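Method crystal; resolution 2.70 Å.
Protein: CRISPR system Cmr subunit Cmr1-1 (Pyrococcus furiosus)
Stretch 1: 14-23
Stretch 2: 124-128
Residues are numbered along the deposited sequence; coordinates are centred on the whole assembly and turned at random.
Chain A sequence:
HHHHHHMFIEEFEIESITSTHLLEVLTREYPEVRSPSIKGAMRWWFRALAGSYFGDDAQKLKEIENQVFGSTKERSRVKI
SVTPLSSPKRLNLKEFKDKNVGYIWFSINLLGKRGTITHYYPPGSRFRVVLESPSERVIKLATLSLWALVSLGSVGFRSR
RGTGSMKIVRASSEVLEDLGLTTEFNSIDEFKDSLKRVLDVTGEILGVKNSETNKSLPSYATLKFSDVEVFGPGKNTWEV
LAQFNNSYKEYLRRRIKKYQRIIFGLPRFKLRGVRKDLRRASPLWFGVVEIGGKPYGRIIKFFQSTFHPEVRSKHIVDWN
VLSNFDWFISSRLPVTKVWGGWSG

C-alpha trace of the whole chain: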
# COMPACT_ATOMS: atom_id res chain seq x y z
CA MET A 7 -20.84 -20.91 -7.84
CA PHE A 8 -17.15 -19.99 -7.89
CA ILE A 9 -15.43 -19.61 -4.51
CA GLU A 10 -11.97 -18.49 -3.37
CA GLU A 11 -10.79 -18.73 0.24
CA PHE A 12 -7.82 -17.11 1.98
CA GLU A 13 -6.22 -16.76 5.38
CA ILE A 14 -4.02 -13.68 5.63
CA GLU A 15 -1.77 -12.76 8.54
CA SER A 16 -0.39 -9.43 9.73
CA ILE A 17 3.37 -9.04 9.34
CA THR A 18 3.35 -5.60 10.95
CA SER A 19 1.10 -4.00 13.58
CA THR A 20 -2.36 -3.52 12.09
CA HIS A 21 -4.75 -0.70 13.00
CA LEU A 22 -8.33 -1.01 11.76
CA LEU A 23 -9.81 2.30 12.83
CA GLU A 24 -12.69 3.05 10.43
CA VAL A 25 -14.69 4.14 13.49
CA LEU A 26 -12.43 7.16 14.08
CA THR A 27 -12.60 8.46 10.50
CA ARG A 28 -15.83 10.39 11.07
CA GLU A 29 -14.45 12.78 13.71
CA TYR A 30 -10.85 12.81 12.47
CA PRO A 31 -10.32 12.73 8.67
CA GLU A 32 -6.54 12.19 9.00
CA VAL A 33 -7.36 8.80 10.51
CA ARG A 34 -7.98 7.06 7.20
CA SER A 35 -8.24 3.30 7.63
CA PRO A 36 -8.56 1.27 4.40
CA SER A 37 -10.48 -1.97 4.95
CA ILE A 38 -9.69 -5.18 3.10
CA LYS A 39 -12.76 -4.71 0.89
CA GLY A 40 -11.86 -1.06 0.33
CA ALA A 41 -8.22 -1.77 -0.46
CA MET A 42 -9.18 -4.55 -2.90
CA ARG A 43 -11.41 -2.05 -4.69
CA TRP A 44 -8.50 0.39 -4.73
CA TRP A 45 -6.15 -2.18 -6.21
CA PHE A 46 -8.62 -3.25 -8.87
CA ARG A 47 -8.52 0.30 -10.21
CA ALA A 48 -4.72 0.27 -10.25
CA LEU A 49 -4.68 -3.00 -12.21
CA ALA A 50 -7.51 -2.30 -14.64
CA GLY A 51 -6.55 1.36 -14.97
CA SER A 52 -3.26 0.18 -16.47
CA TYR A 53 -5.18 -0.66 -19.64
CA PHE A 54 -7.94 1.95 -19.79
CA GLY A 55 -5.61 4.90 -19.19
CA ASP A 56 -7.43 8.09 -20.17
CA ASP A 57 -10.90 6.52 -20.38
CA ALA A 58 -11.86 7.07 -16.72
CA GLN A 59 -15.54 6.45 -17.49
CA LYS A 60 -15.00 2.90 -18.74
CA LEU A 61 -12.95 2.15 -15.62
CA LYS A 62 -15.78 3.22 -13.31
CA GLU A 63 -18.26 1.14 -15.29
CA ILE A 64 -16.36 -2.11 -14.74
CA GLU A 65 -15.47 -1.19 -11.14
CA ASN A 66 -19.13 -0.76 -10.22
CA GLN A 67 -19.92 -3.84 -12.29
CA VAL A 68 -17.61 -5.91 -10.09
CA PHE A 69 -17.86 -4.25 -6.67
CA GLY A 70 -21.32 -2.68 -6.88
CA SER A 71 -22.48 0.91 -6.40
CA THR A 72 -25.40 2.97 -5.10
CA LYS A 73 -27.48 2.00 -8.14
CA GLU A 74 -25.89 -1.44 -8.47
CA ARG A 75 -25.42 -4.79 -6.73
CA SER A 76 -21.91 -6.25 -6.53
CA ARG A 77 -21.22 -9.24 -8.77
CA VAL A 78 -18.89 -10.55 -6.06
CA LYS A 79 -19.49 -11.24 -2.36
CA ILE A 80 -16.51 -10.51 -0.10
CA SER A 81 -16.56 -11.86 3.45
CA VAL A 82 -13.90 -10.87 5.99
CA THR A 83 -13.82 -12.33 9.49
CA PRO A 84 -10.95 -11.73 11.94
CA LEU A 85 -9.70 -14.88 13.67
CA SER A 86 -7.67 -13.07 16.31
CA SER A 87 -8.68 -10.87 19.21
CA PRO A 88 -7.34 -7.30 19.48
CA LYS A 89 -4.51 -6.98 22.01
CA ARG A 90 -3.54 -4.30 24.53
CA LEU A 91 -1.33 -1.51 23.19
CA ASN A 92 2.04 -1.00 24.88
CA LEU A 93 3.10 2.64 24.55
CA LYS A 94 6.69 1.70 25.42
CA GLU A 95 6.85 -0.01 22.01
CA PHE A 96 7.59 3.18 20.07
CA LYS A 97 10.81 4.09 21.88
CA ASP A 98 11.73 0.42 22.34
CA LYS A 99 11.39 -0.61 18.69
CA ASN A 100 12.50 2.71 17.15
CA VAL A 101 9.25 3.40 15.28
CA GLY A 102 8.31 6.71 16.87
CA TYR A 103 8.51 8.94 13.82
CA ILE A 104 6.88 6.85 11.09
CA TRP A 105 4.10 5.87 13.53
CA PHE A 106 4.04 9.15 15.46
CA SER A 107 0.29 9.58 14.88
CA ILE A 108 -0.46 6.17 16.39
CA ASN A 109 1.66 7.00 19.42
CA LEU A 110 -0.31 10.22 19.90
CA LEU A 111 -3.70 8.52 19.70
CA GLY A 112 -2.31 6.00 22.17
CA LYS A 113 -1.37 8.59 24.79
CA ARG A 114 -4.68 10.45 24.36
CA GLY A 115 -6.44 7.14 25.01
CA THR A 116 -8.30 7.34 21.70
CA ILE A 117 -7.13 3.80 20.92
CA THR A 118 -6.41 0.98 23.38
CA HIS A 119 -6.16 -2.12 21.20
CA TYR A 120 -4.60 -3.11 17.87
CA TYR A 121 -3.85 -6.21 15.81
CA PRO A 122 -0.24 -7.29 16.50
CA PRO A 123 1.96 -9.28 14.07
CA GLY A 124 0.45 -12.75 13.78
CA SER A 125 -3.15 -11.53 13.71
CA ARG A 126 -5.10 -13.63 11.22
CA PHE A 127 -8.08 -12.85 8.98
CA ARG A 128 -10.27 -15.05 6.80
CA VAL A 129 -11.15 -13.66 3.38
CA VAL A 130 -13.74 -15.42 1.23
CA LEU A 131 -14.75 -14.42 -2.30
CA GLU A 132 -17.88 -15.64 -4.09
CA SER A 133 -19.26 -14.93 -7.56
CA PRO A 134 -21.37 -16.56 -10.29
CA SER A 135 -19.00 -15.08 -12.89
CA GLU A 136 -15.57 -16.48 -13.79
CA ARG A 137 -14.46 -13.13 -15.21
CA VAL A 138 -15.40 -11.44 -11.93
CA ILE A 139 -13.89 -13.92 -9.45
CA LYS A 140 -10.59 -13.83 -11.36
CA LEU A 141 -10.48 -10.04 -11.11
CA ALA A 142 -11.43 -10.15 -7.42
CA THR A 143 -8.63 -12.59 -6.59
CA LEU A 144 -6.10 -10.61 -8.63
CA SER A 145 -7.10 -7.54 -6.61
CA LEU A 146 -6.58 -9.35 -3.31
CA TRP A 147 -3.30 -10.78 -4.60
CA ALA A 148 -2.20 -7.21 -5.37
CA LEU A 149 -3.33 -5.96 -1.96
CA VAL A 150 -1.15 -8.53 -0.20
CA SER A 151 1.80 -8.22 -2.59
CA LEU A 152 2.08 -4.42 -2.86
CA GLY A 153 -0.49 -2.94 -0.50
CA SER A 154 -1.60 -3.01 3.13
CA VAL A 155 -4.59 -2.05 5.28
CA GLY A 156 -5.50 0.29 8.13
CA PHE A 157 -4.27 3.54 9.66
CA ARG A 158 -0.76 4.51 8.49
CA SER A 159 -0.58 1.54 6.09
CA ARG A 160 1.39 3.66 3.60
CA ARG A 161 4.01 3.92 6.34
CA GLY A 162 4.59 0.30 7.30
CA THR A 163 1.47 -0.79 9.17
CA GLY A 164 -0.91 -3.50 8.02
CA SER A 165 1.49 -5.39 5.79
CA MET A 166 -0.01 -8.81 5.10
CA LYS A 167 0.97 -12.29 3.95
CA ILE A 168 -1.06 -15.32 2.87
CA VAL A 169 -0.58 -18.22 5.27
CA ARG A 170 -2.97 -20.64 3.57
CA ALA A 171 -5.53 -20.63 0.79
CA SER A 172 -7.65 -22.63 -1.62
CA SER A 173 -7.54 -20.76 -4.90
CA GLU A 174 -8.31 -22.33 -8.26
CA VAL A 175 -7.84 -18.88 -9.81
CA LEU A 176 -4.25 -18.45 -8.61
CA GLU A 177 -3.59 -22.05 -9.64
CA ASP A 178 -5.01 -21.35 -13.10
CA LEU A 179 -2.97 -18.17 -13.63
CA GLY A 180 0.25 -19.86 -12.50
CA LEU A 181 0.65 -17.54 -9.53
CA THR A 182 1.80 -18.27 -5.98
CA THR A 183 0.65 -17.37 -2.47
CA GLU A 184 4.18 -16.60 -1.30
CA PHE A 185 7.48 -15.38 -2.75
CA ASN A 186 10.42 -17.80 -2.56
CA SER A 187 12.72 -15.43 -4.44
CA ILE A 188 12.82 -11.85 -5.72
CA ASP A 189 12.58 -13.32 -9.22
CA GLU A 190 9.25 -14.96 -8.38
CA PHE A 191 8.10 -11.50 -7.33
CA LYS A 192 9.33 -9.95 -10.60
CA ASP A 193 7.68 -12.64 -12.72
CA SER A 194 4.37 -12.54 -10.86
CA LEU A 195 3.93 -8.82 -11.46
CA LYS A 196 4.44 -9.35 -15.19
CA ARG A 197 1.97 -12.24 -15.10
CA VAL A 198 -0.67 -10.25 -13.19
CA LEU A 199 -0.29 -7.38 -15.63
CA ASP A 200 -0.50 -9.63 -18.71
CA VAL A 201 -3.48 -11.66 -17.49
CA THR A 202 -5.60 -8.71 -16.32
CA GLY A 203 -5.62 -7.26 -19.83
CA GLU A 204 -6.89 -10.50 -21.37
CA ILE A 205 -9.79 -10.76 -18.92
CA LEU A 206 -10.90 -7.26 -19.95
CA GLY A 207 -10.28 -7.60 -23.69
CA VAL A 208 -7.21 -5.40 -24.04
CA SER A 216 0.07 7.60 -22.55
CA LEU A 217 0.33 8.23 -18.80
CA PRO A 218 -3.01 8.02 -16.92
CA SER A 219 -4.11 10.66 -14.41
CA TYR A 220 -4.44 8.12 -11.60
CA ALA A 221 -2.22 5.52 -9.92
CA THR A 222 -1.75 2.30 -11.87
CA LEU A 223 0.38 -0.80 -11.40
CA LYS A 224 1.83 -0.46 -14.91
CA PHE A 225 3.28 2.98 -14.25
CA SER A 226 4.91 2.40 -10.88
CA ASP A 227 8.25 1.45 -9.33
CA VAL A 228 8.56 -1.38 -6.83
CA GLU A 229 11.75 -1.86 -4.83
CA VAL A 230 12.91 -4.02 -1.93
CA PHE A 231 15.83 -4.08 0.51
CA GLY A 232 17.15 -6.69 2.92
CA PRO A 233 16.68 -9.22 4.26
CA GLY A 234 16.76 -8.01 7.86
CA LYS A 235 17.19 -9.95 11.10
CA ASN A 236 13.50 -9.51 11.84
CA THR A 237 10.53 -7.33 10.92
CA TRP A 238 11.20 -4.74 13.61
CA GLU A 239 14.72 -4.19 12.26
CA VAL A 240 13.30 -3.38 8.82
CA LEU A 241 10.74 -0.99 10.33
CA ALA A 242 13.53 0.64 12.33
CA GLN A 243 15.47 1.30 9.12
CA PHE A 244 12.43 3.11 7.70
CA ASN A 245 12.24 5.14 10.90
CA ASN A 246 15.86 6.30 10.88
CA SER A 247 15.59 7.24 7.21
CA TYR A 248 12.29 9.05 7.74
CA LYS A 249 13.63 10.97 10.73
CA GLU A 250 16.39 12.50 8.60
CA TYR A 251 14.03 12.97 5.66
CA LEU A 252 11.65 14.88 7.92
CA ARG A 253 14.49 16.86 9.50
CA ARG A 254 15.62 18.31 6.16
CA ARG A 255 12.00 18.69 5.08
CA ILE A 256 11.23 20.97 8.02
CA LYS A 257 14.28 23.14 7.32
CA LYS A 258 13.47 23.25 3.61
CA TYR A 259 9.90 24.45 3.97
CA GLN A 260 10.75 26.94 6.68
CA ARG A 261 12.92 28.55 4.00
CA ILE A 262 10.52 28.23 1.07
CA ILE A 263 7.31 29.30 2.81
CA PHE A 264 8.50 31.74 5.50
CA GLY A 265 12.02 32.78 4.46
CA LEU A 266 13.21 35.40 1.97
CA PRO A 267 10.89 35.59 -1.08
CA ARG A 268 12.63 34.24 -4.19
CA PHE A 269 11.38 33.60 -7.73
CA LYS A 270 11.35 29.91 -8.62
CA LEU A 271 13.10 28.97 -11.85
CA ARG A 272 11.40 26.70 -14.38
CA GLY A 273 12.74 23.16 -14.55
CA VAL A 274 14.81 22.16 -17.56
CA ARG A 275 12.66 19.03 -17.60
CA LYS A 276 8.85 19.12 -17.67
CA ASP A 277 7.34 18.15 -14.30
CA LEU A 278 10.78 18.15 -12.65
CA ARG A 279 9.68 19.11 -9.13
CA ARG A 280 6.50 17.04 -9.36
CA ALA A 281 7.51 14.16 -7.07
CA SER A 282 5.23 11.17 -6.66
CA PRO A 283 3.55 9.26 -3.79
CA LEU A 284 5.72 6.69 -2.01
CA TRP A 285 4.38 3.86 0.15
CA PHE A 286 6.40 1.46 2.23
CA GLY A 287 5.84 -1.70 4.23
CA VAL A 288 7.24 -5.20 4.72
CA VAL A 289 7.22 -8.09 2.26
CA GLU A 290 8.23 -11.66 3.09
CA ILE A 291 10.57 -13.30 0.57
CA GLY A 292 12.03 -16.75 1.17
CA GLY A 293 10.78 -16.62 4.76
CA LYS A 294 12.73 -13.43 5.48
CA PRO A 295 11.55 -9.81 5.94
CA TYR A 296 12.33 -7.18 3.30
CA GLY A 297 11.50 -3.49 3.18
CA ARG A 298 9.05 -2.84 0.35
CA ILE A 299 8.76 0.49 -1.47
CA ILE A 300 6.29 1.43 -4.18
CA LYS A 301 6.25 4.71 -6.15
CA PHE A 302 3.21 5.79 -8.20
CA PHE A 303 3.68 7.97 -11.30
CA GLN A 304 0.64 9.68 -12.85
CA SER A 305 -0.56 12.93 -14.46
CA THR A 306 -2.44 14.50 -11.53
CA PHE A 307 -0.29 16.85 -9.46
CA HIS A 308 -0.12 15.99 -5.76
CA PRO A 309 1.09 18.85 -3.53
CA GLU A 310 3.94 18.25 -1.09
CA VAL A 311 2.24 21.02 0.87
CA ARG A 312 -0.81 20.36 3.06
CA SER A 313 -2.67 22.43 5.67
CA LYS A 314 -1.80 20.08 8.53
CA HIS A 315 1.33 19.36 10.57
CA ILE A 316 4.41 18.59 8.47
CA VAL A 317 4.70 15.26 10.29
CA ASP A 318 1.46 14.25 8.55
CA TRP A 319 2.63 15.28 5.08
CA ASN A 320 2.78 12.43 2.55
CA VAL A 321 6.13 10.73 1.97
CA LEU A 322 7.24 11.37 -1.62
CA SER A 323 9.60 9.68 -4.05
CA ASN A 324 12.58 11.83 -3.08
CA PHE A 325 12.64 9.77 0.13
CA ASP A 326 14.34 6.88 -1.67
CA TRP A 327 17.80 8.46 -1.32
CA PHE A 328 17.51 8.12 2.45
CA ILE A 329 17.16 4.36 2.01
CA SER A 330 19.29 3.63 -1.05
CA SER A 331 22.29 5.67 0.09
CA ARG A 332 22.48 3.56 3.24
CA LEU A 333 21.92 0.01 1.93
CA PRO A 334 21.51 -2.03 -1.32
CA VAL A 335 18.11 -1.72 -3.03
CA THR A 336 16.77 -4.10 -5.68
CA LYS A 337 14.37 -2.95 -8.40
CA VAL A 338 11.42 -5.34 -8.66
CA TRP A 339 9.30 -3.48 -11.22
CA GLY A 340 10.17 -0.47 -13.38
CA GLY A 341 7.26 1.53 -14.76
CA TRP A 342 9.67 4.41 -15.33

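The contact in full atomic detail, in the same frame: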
# COMPACT_ATOMS: atom_id res chain seq x y z
N ILE A 14 -5.16 -14.59 5.63
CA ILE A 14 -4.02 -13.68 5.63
C ILE A 14 -3.60 -13.37 7.06
O ILE A 14 -4.39 -13.46 7.99
CB ILE A 14 -4.33 -12.37 4.87
CG1 ILE A 14 -5.19 -11.43 5.71
CG2 ILE A 14 -4.99 -12.67 3.53
CD1 ILE A 14 -5.46 -10.08 5.06
N GLU A 15 -2.32 -13.03 7.22
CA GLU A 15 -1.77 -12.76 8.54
C GLU A 15 -1.01 -11.44 8.52
O GLU A 15 -0.34 -11.11 7.53
CB GLU A 15 -0.85 -13.91 8.97
CG GLU A 15 -0.12 -13.68 10.28
CD GLU A 15 0.80 -14.84 10.64
OE1 GLU A 15 0.35 -16.00 10.63
OE2 GLU A 15 1.99 -14.57 10.94
N SER A 16 -1.11 -10.68 9.61
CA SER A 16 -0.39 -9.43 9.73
C SER A 16 1.10 -9.67 9.96
O SER A 16 1.50 -10.43 10.84
CB SER A 16 -0.96 -8.59 10.88
OG SER A 16 -2.32 -8.28 10.65
N ILE A 17 1.93 -9.02 9.14
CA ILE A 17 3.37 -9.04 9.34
C ILE A 17 3.77 -7.90 10.27
O ILE A 17 4.64 -8.06 11.13
CB ILE A 17 4.12 -8.93 8.00
CG1 ILE A 17 3.95 -10.21 7.19
CG2 ILE A 17 5.59 -8.62 8.23
CD1 ILE A 17 4.37 -10.07 5.74
N THR A 18 3.12 -6.76 10.09
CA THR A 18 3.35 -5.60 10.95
C THR A 18 2.08 -5.26 11.72
O THR A 18 0.99 -5.73 11.38
CB THR A 18 3.81 -4.37 10.15
OG1 THR A 18 2.89 -4.13 9.07
CG2 THR A 18 5.20 -4.58 9.59
N SER A 19 2.22 -4.44 12.76
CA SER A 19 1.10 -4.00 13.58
C SER A 19 -0.01 -3.43 12.71
O SER A 19 0.24 -2.61 11.84
CB SER A 19 1.55 -2.96 14.61
OG SER A 19 2.68 -3.41 15.33
N THR A 20 -1.24 -3.89 12.94
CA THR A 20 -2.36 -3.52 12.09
C THR A 20 -3.38 -2.71 12.89
O THR A 20 -3.73 -3.08 14.00
CB THR A 20 -3.04 -4.77 11.48
OG1 THR A 20 -2.10 -5.47 10.65
CG2 THR A 20 -4.24 -4.37 10.63
N HIS A 21 -3.84 -1.60 12.31
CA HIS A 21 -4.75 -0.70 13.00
C HIS A 21 -6.02 -0.41 12.19
O HIS A 21 -6.04 0.48 11.34
CB HIS A 21 -4.04 0.61 13.34
CG HIS A 21 -2.90 0.44 14.29
ND1 HIS A 21 -3.01 0.70 15.64
CD2 HIS A 21 -1.62 0.02 14.09
CE1 HIS A 21 -1.85 0.45 16.23
NE2 HIS A 21 -1.00 0.04 15.31
N LEU A 22 -7.07 -1.17 12.47
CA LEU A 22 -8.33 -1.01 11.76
C LEU A 22 -9.22 -0.03 12.51
O LEU A 22 -9.89 -0.39 13.47
CB LEU A 22 -9.03 -2.36 11.60
CG LEU A 22 -8.10 -3.45 11.04
CD1 LEU A 22 -8.83 -4.77 10.85
CD2 LEU A 22 -7.48 -2.98 9.73
N LEU A 23 -9.20 1.22 12.07
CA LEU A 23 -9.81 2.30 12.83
C LEU A 23 -10.84 3.09 12.02
O LEU A 23 -10.87 4.32 12.11
CB LEU A 23 -8.73 3.26 13.34
CG LEU A 23 -7.64 2.64 14.21
CD1 LEU A 23 -6.60 3.68 14.61
CD2 LEU A 23 -8.26 2.00 15.44
N GLY A 124 0.95 -11.42 13.50
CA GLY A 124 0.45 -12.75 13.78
C GLY A 124 -1.07 -12.79 13.79
O GLY A 124 -1.67 -13.85 13.79
N SER A 125 -1.70 -11.61 13.81
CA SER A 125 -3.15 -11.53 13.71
C SER A 125 -3.60 -12.14 12.40
O SER A 125 -3.01 -11.88 11.36
CB SER A 125 -3.62 -10.08 13.81
OG SER A 125 -3.32 -9.51 15.08
N ARG A 126 -4.64 -12.97 12.44
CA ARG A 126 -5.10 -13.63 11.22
C ARG A 126 -6.52 -13.23 10.84
O ARG A 126 -7.35 -12.93 11.70
CB ARG A 126 -5.00 -15.15 11.37
CG ARG A 126 -3.58 -15.65 11.39
CD ARG A 126 -3.52 -17.15 11.28
NE ARG A 126 -2.14 -17.61 11.33
CZ ARG A 126 -1.77 -18.88 11.21
NH1 ARG A 126 -2.68 -19.83 11.03
NH2 ARG A 126 -0.48 -19.20 11.27
N PHE A 127 -6.78 -13.24 9.54
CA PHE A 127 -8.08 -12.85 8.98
C PHE A 127 -8.48 -13.84 7.90
O PHE A 127 -7.65 -14.25 7.09
CB PHE A 127 -8.04 -11.43 8.41
CG PHE A 127 -7.61 -10.38 9.41
CD1 PHE A 127 -6.27 -10.18 9.68
CD2 PHE A 127 -8.55 -9.61 10.08
CE1 PHE A 127 -5.87 -9.22 10.60
CE2 PHE A 127 -8.16 -8.65 10.99
CZ PHE A 127 -6.81 -8.46 11.25
N ARG A 128 -9.75 -14.22 7.88
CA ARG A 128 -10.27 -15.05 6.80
C ARG A 128 -10.93 -14.18 5.74
O ARG A 128 -11.76 -13.34 6.05
CB ARG A 128 -11.27 -16.07 7.32
CG ARG A 128 -12.04 -16.78 6.22
CD ARG A 128 -12.23 -18.25 6.55
NE ARG A 128 -11.02 -18.82 7.15
CZ ARG A 128 -10.84 -20.11 7.37
NH1 ARG A 128 -11.77 -20.99 7.03
NH2 ARG A 128 -9.71 -20.53 7.93

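Antiparallel strands commonly divide their labour: the backbone sets the register, and side chains on the two faces of the sheet give each face its character. The pairing of residues 14–16 with 125–127 in Cmr1-1 illustrates this well. Ile14 and Phe127 form a hydrogen-bonded pair, Ile14 N donating to Phe127 O and Phe127 N to Ile14 O, both at 2.9 Å. The ladder continues with Ser16 N to Ser125 O (2.8 Å) and Gly124 N to Ser16 O (2.9 Å).

Phe127 is the most covered residue. Its side chain shares a buried face with that of Ile14, whose CG1 lies 3.9 Å from Phe127 CB. Beyond the strand, the loop returns to bring Leu22 CD1 within 3.9 Å of Phe127 CE2, while Ser16 OG sits at the ring edge, 3.7 Å from CE1 of Phe127. That hydroxyl is not left unpaired: Ser16 OG and Thr20 OG1 are hydrogen-bonded at 2.8 Å.

The other face is polar and partly exposed. Glu15 and Arg126, a non-hydrogen-bonded pair, project together and form a salt bridge, Arg126 NE to Glu15 OE1 at 3.0 Å; Arg126 NH2 adds a weak bond to Glu15 OE1 at 3.4 Å. Nearby, Gly124 adopts a positive phi, where a CB would jam against the preceding carbonyl, and its CA packs 3.7 Å from Glu15 CG.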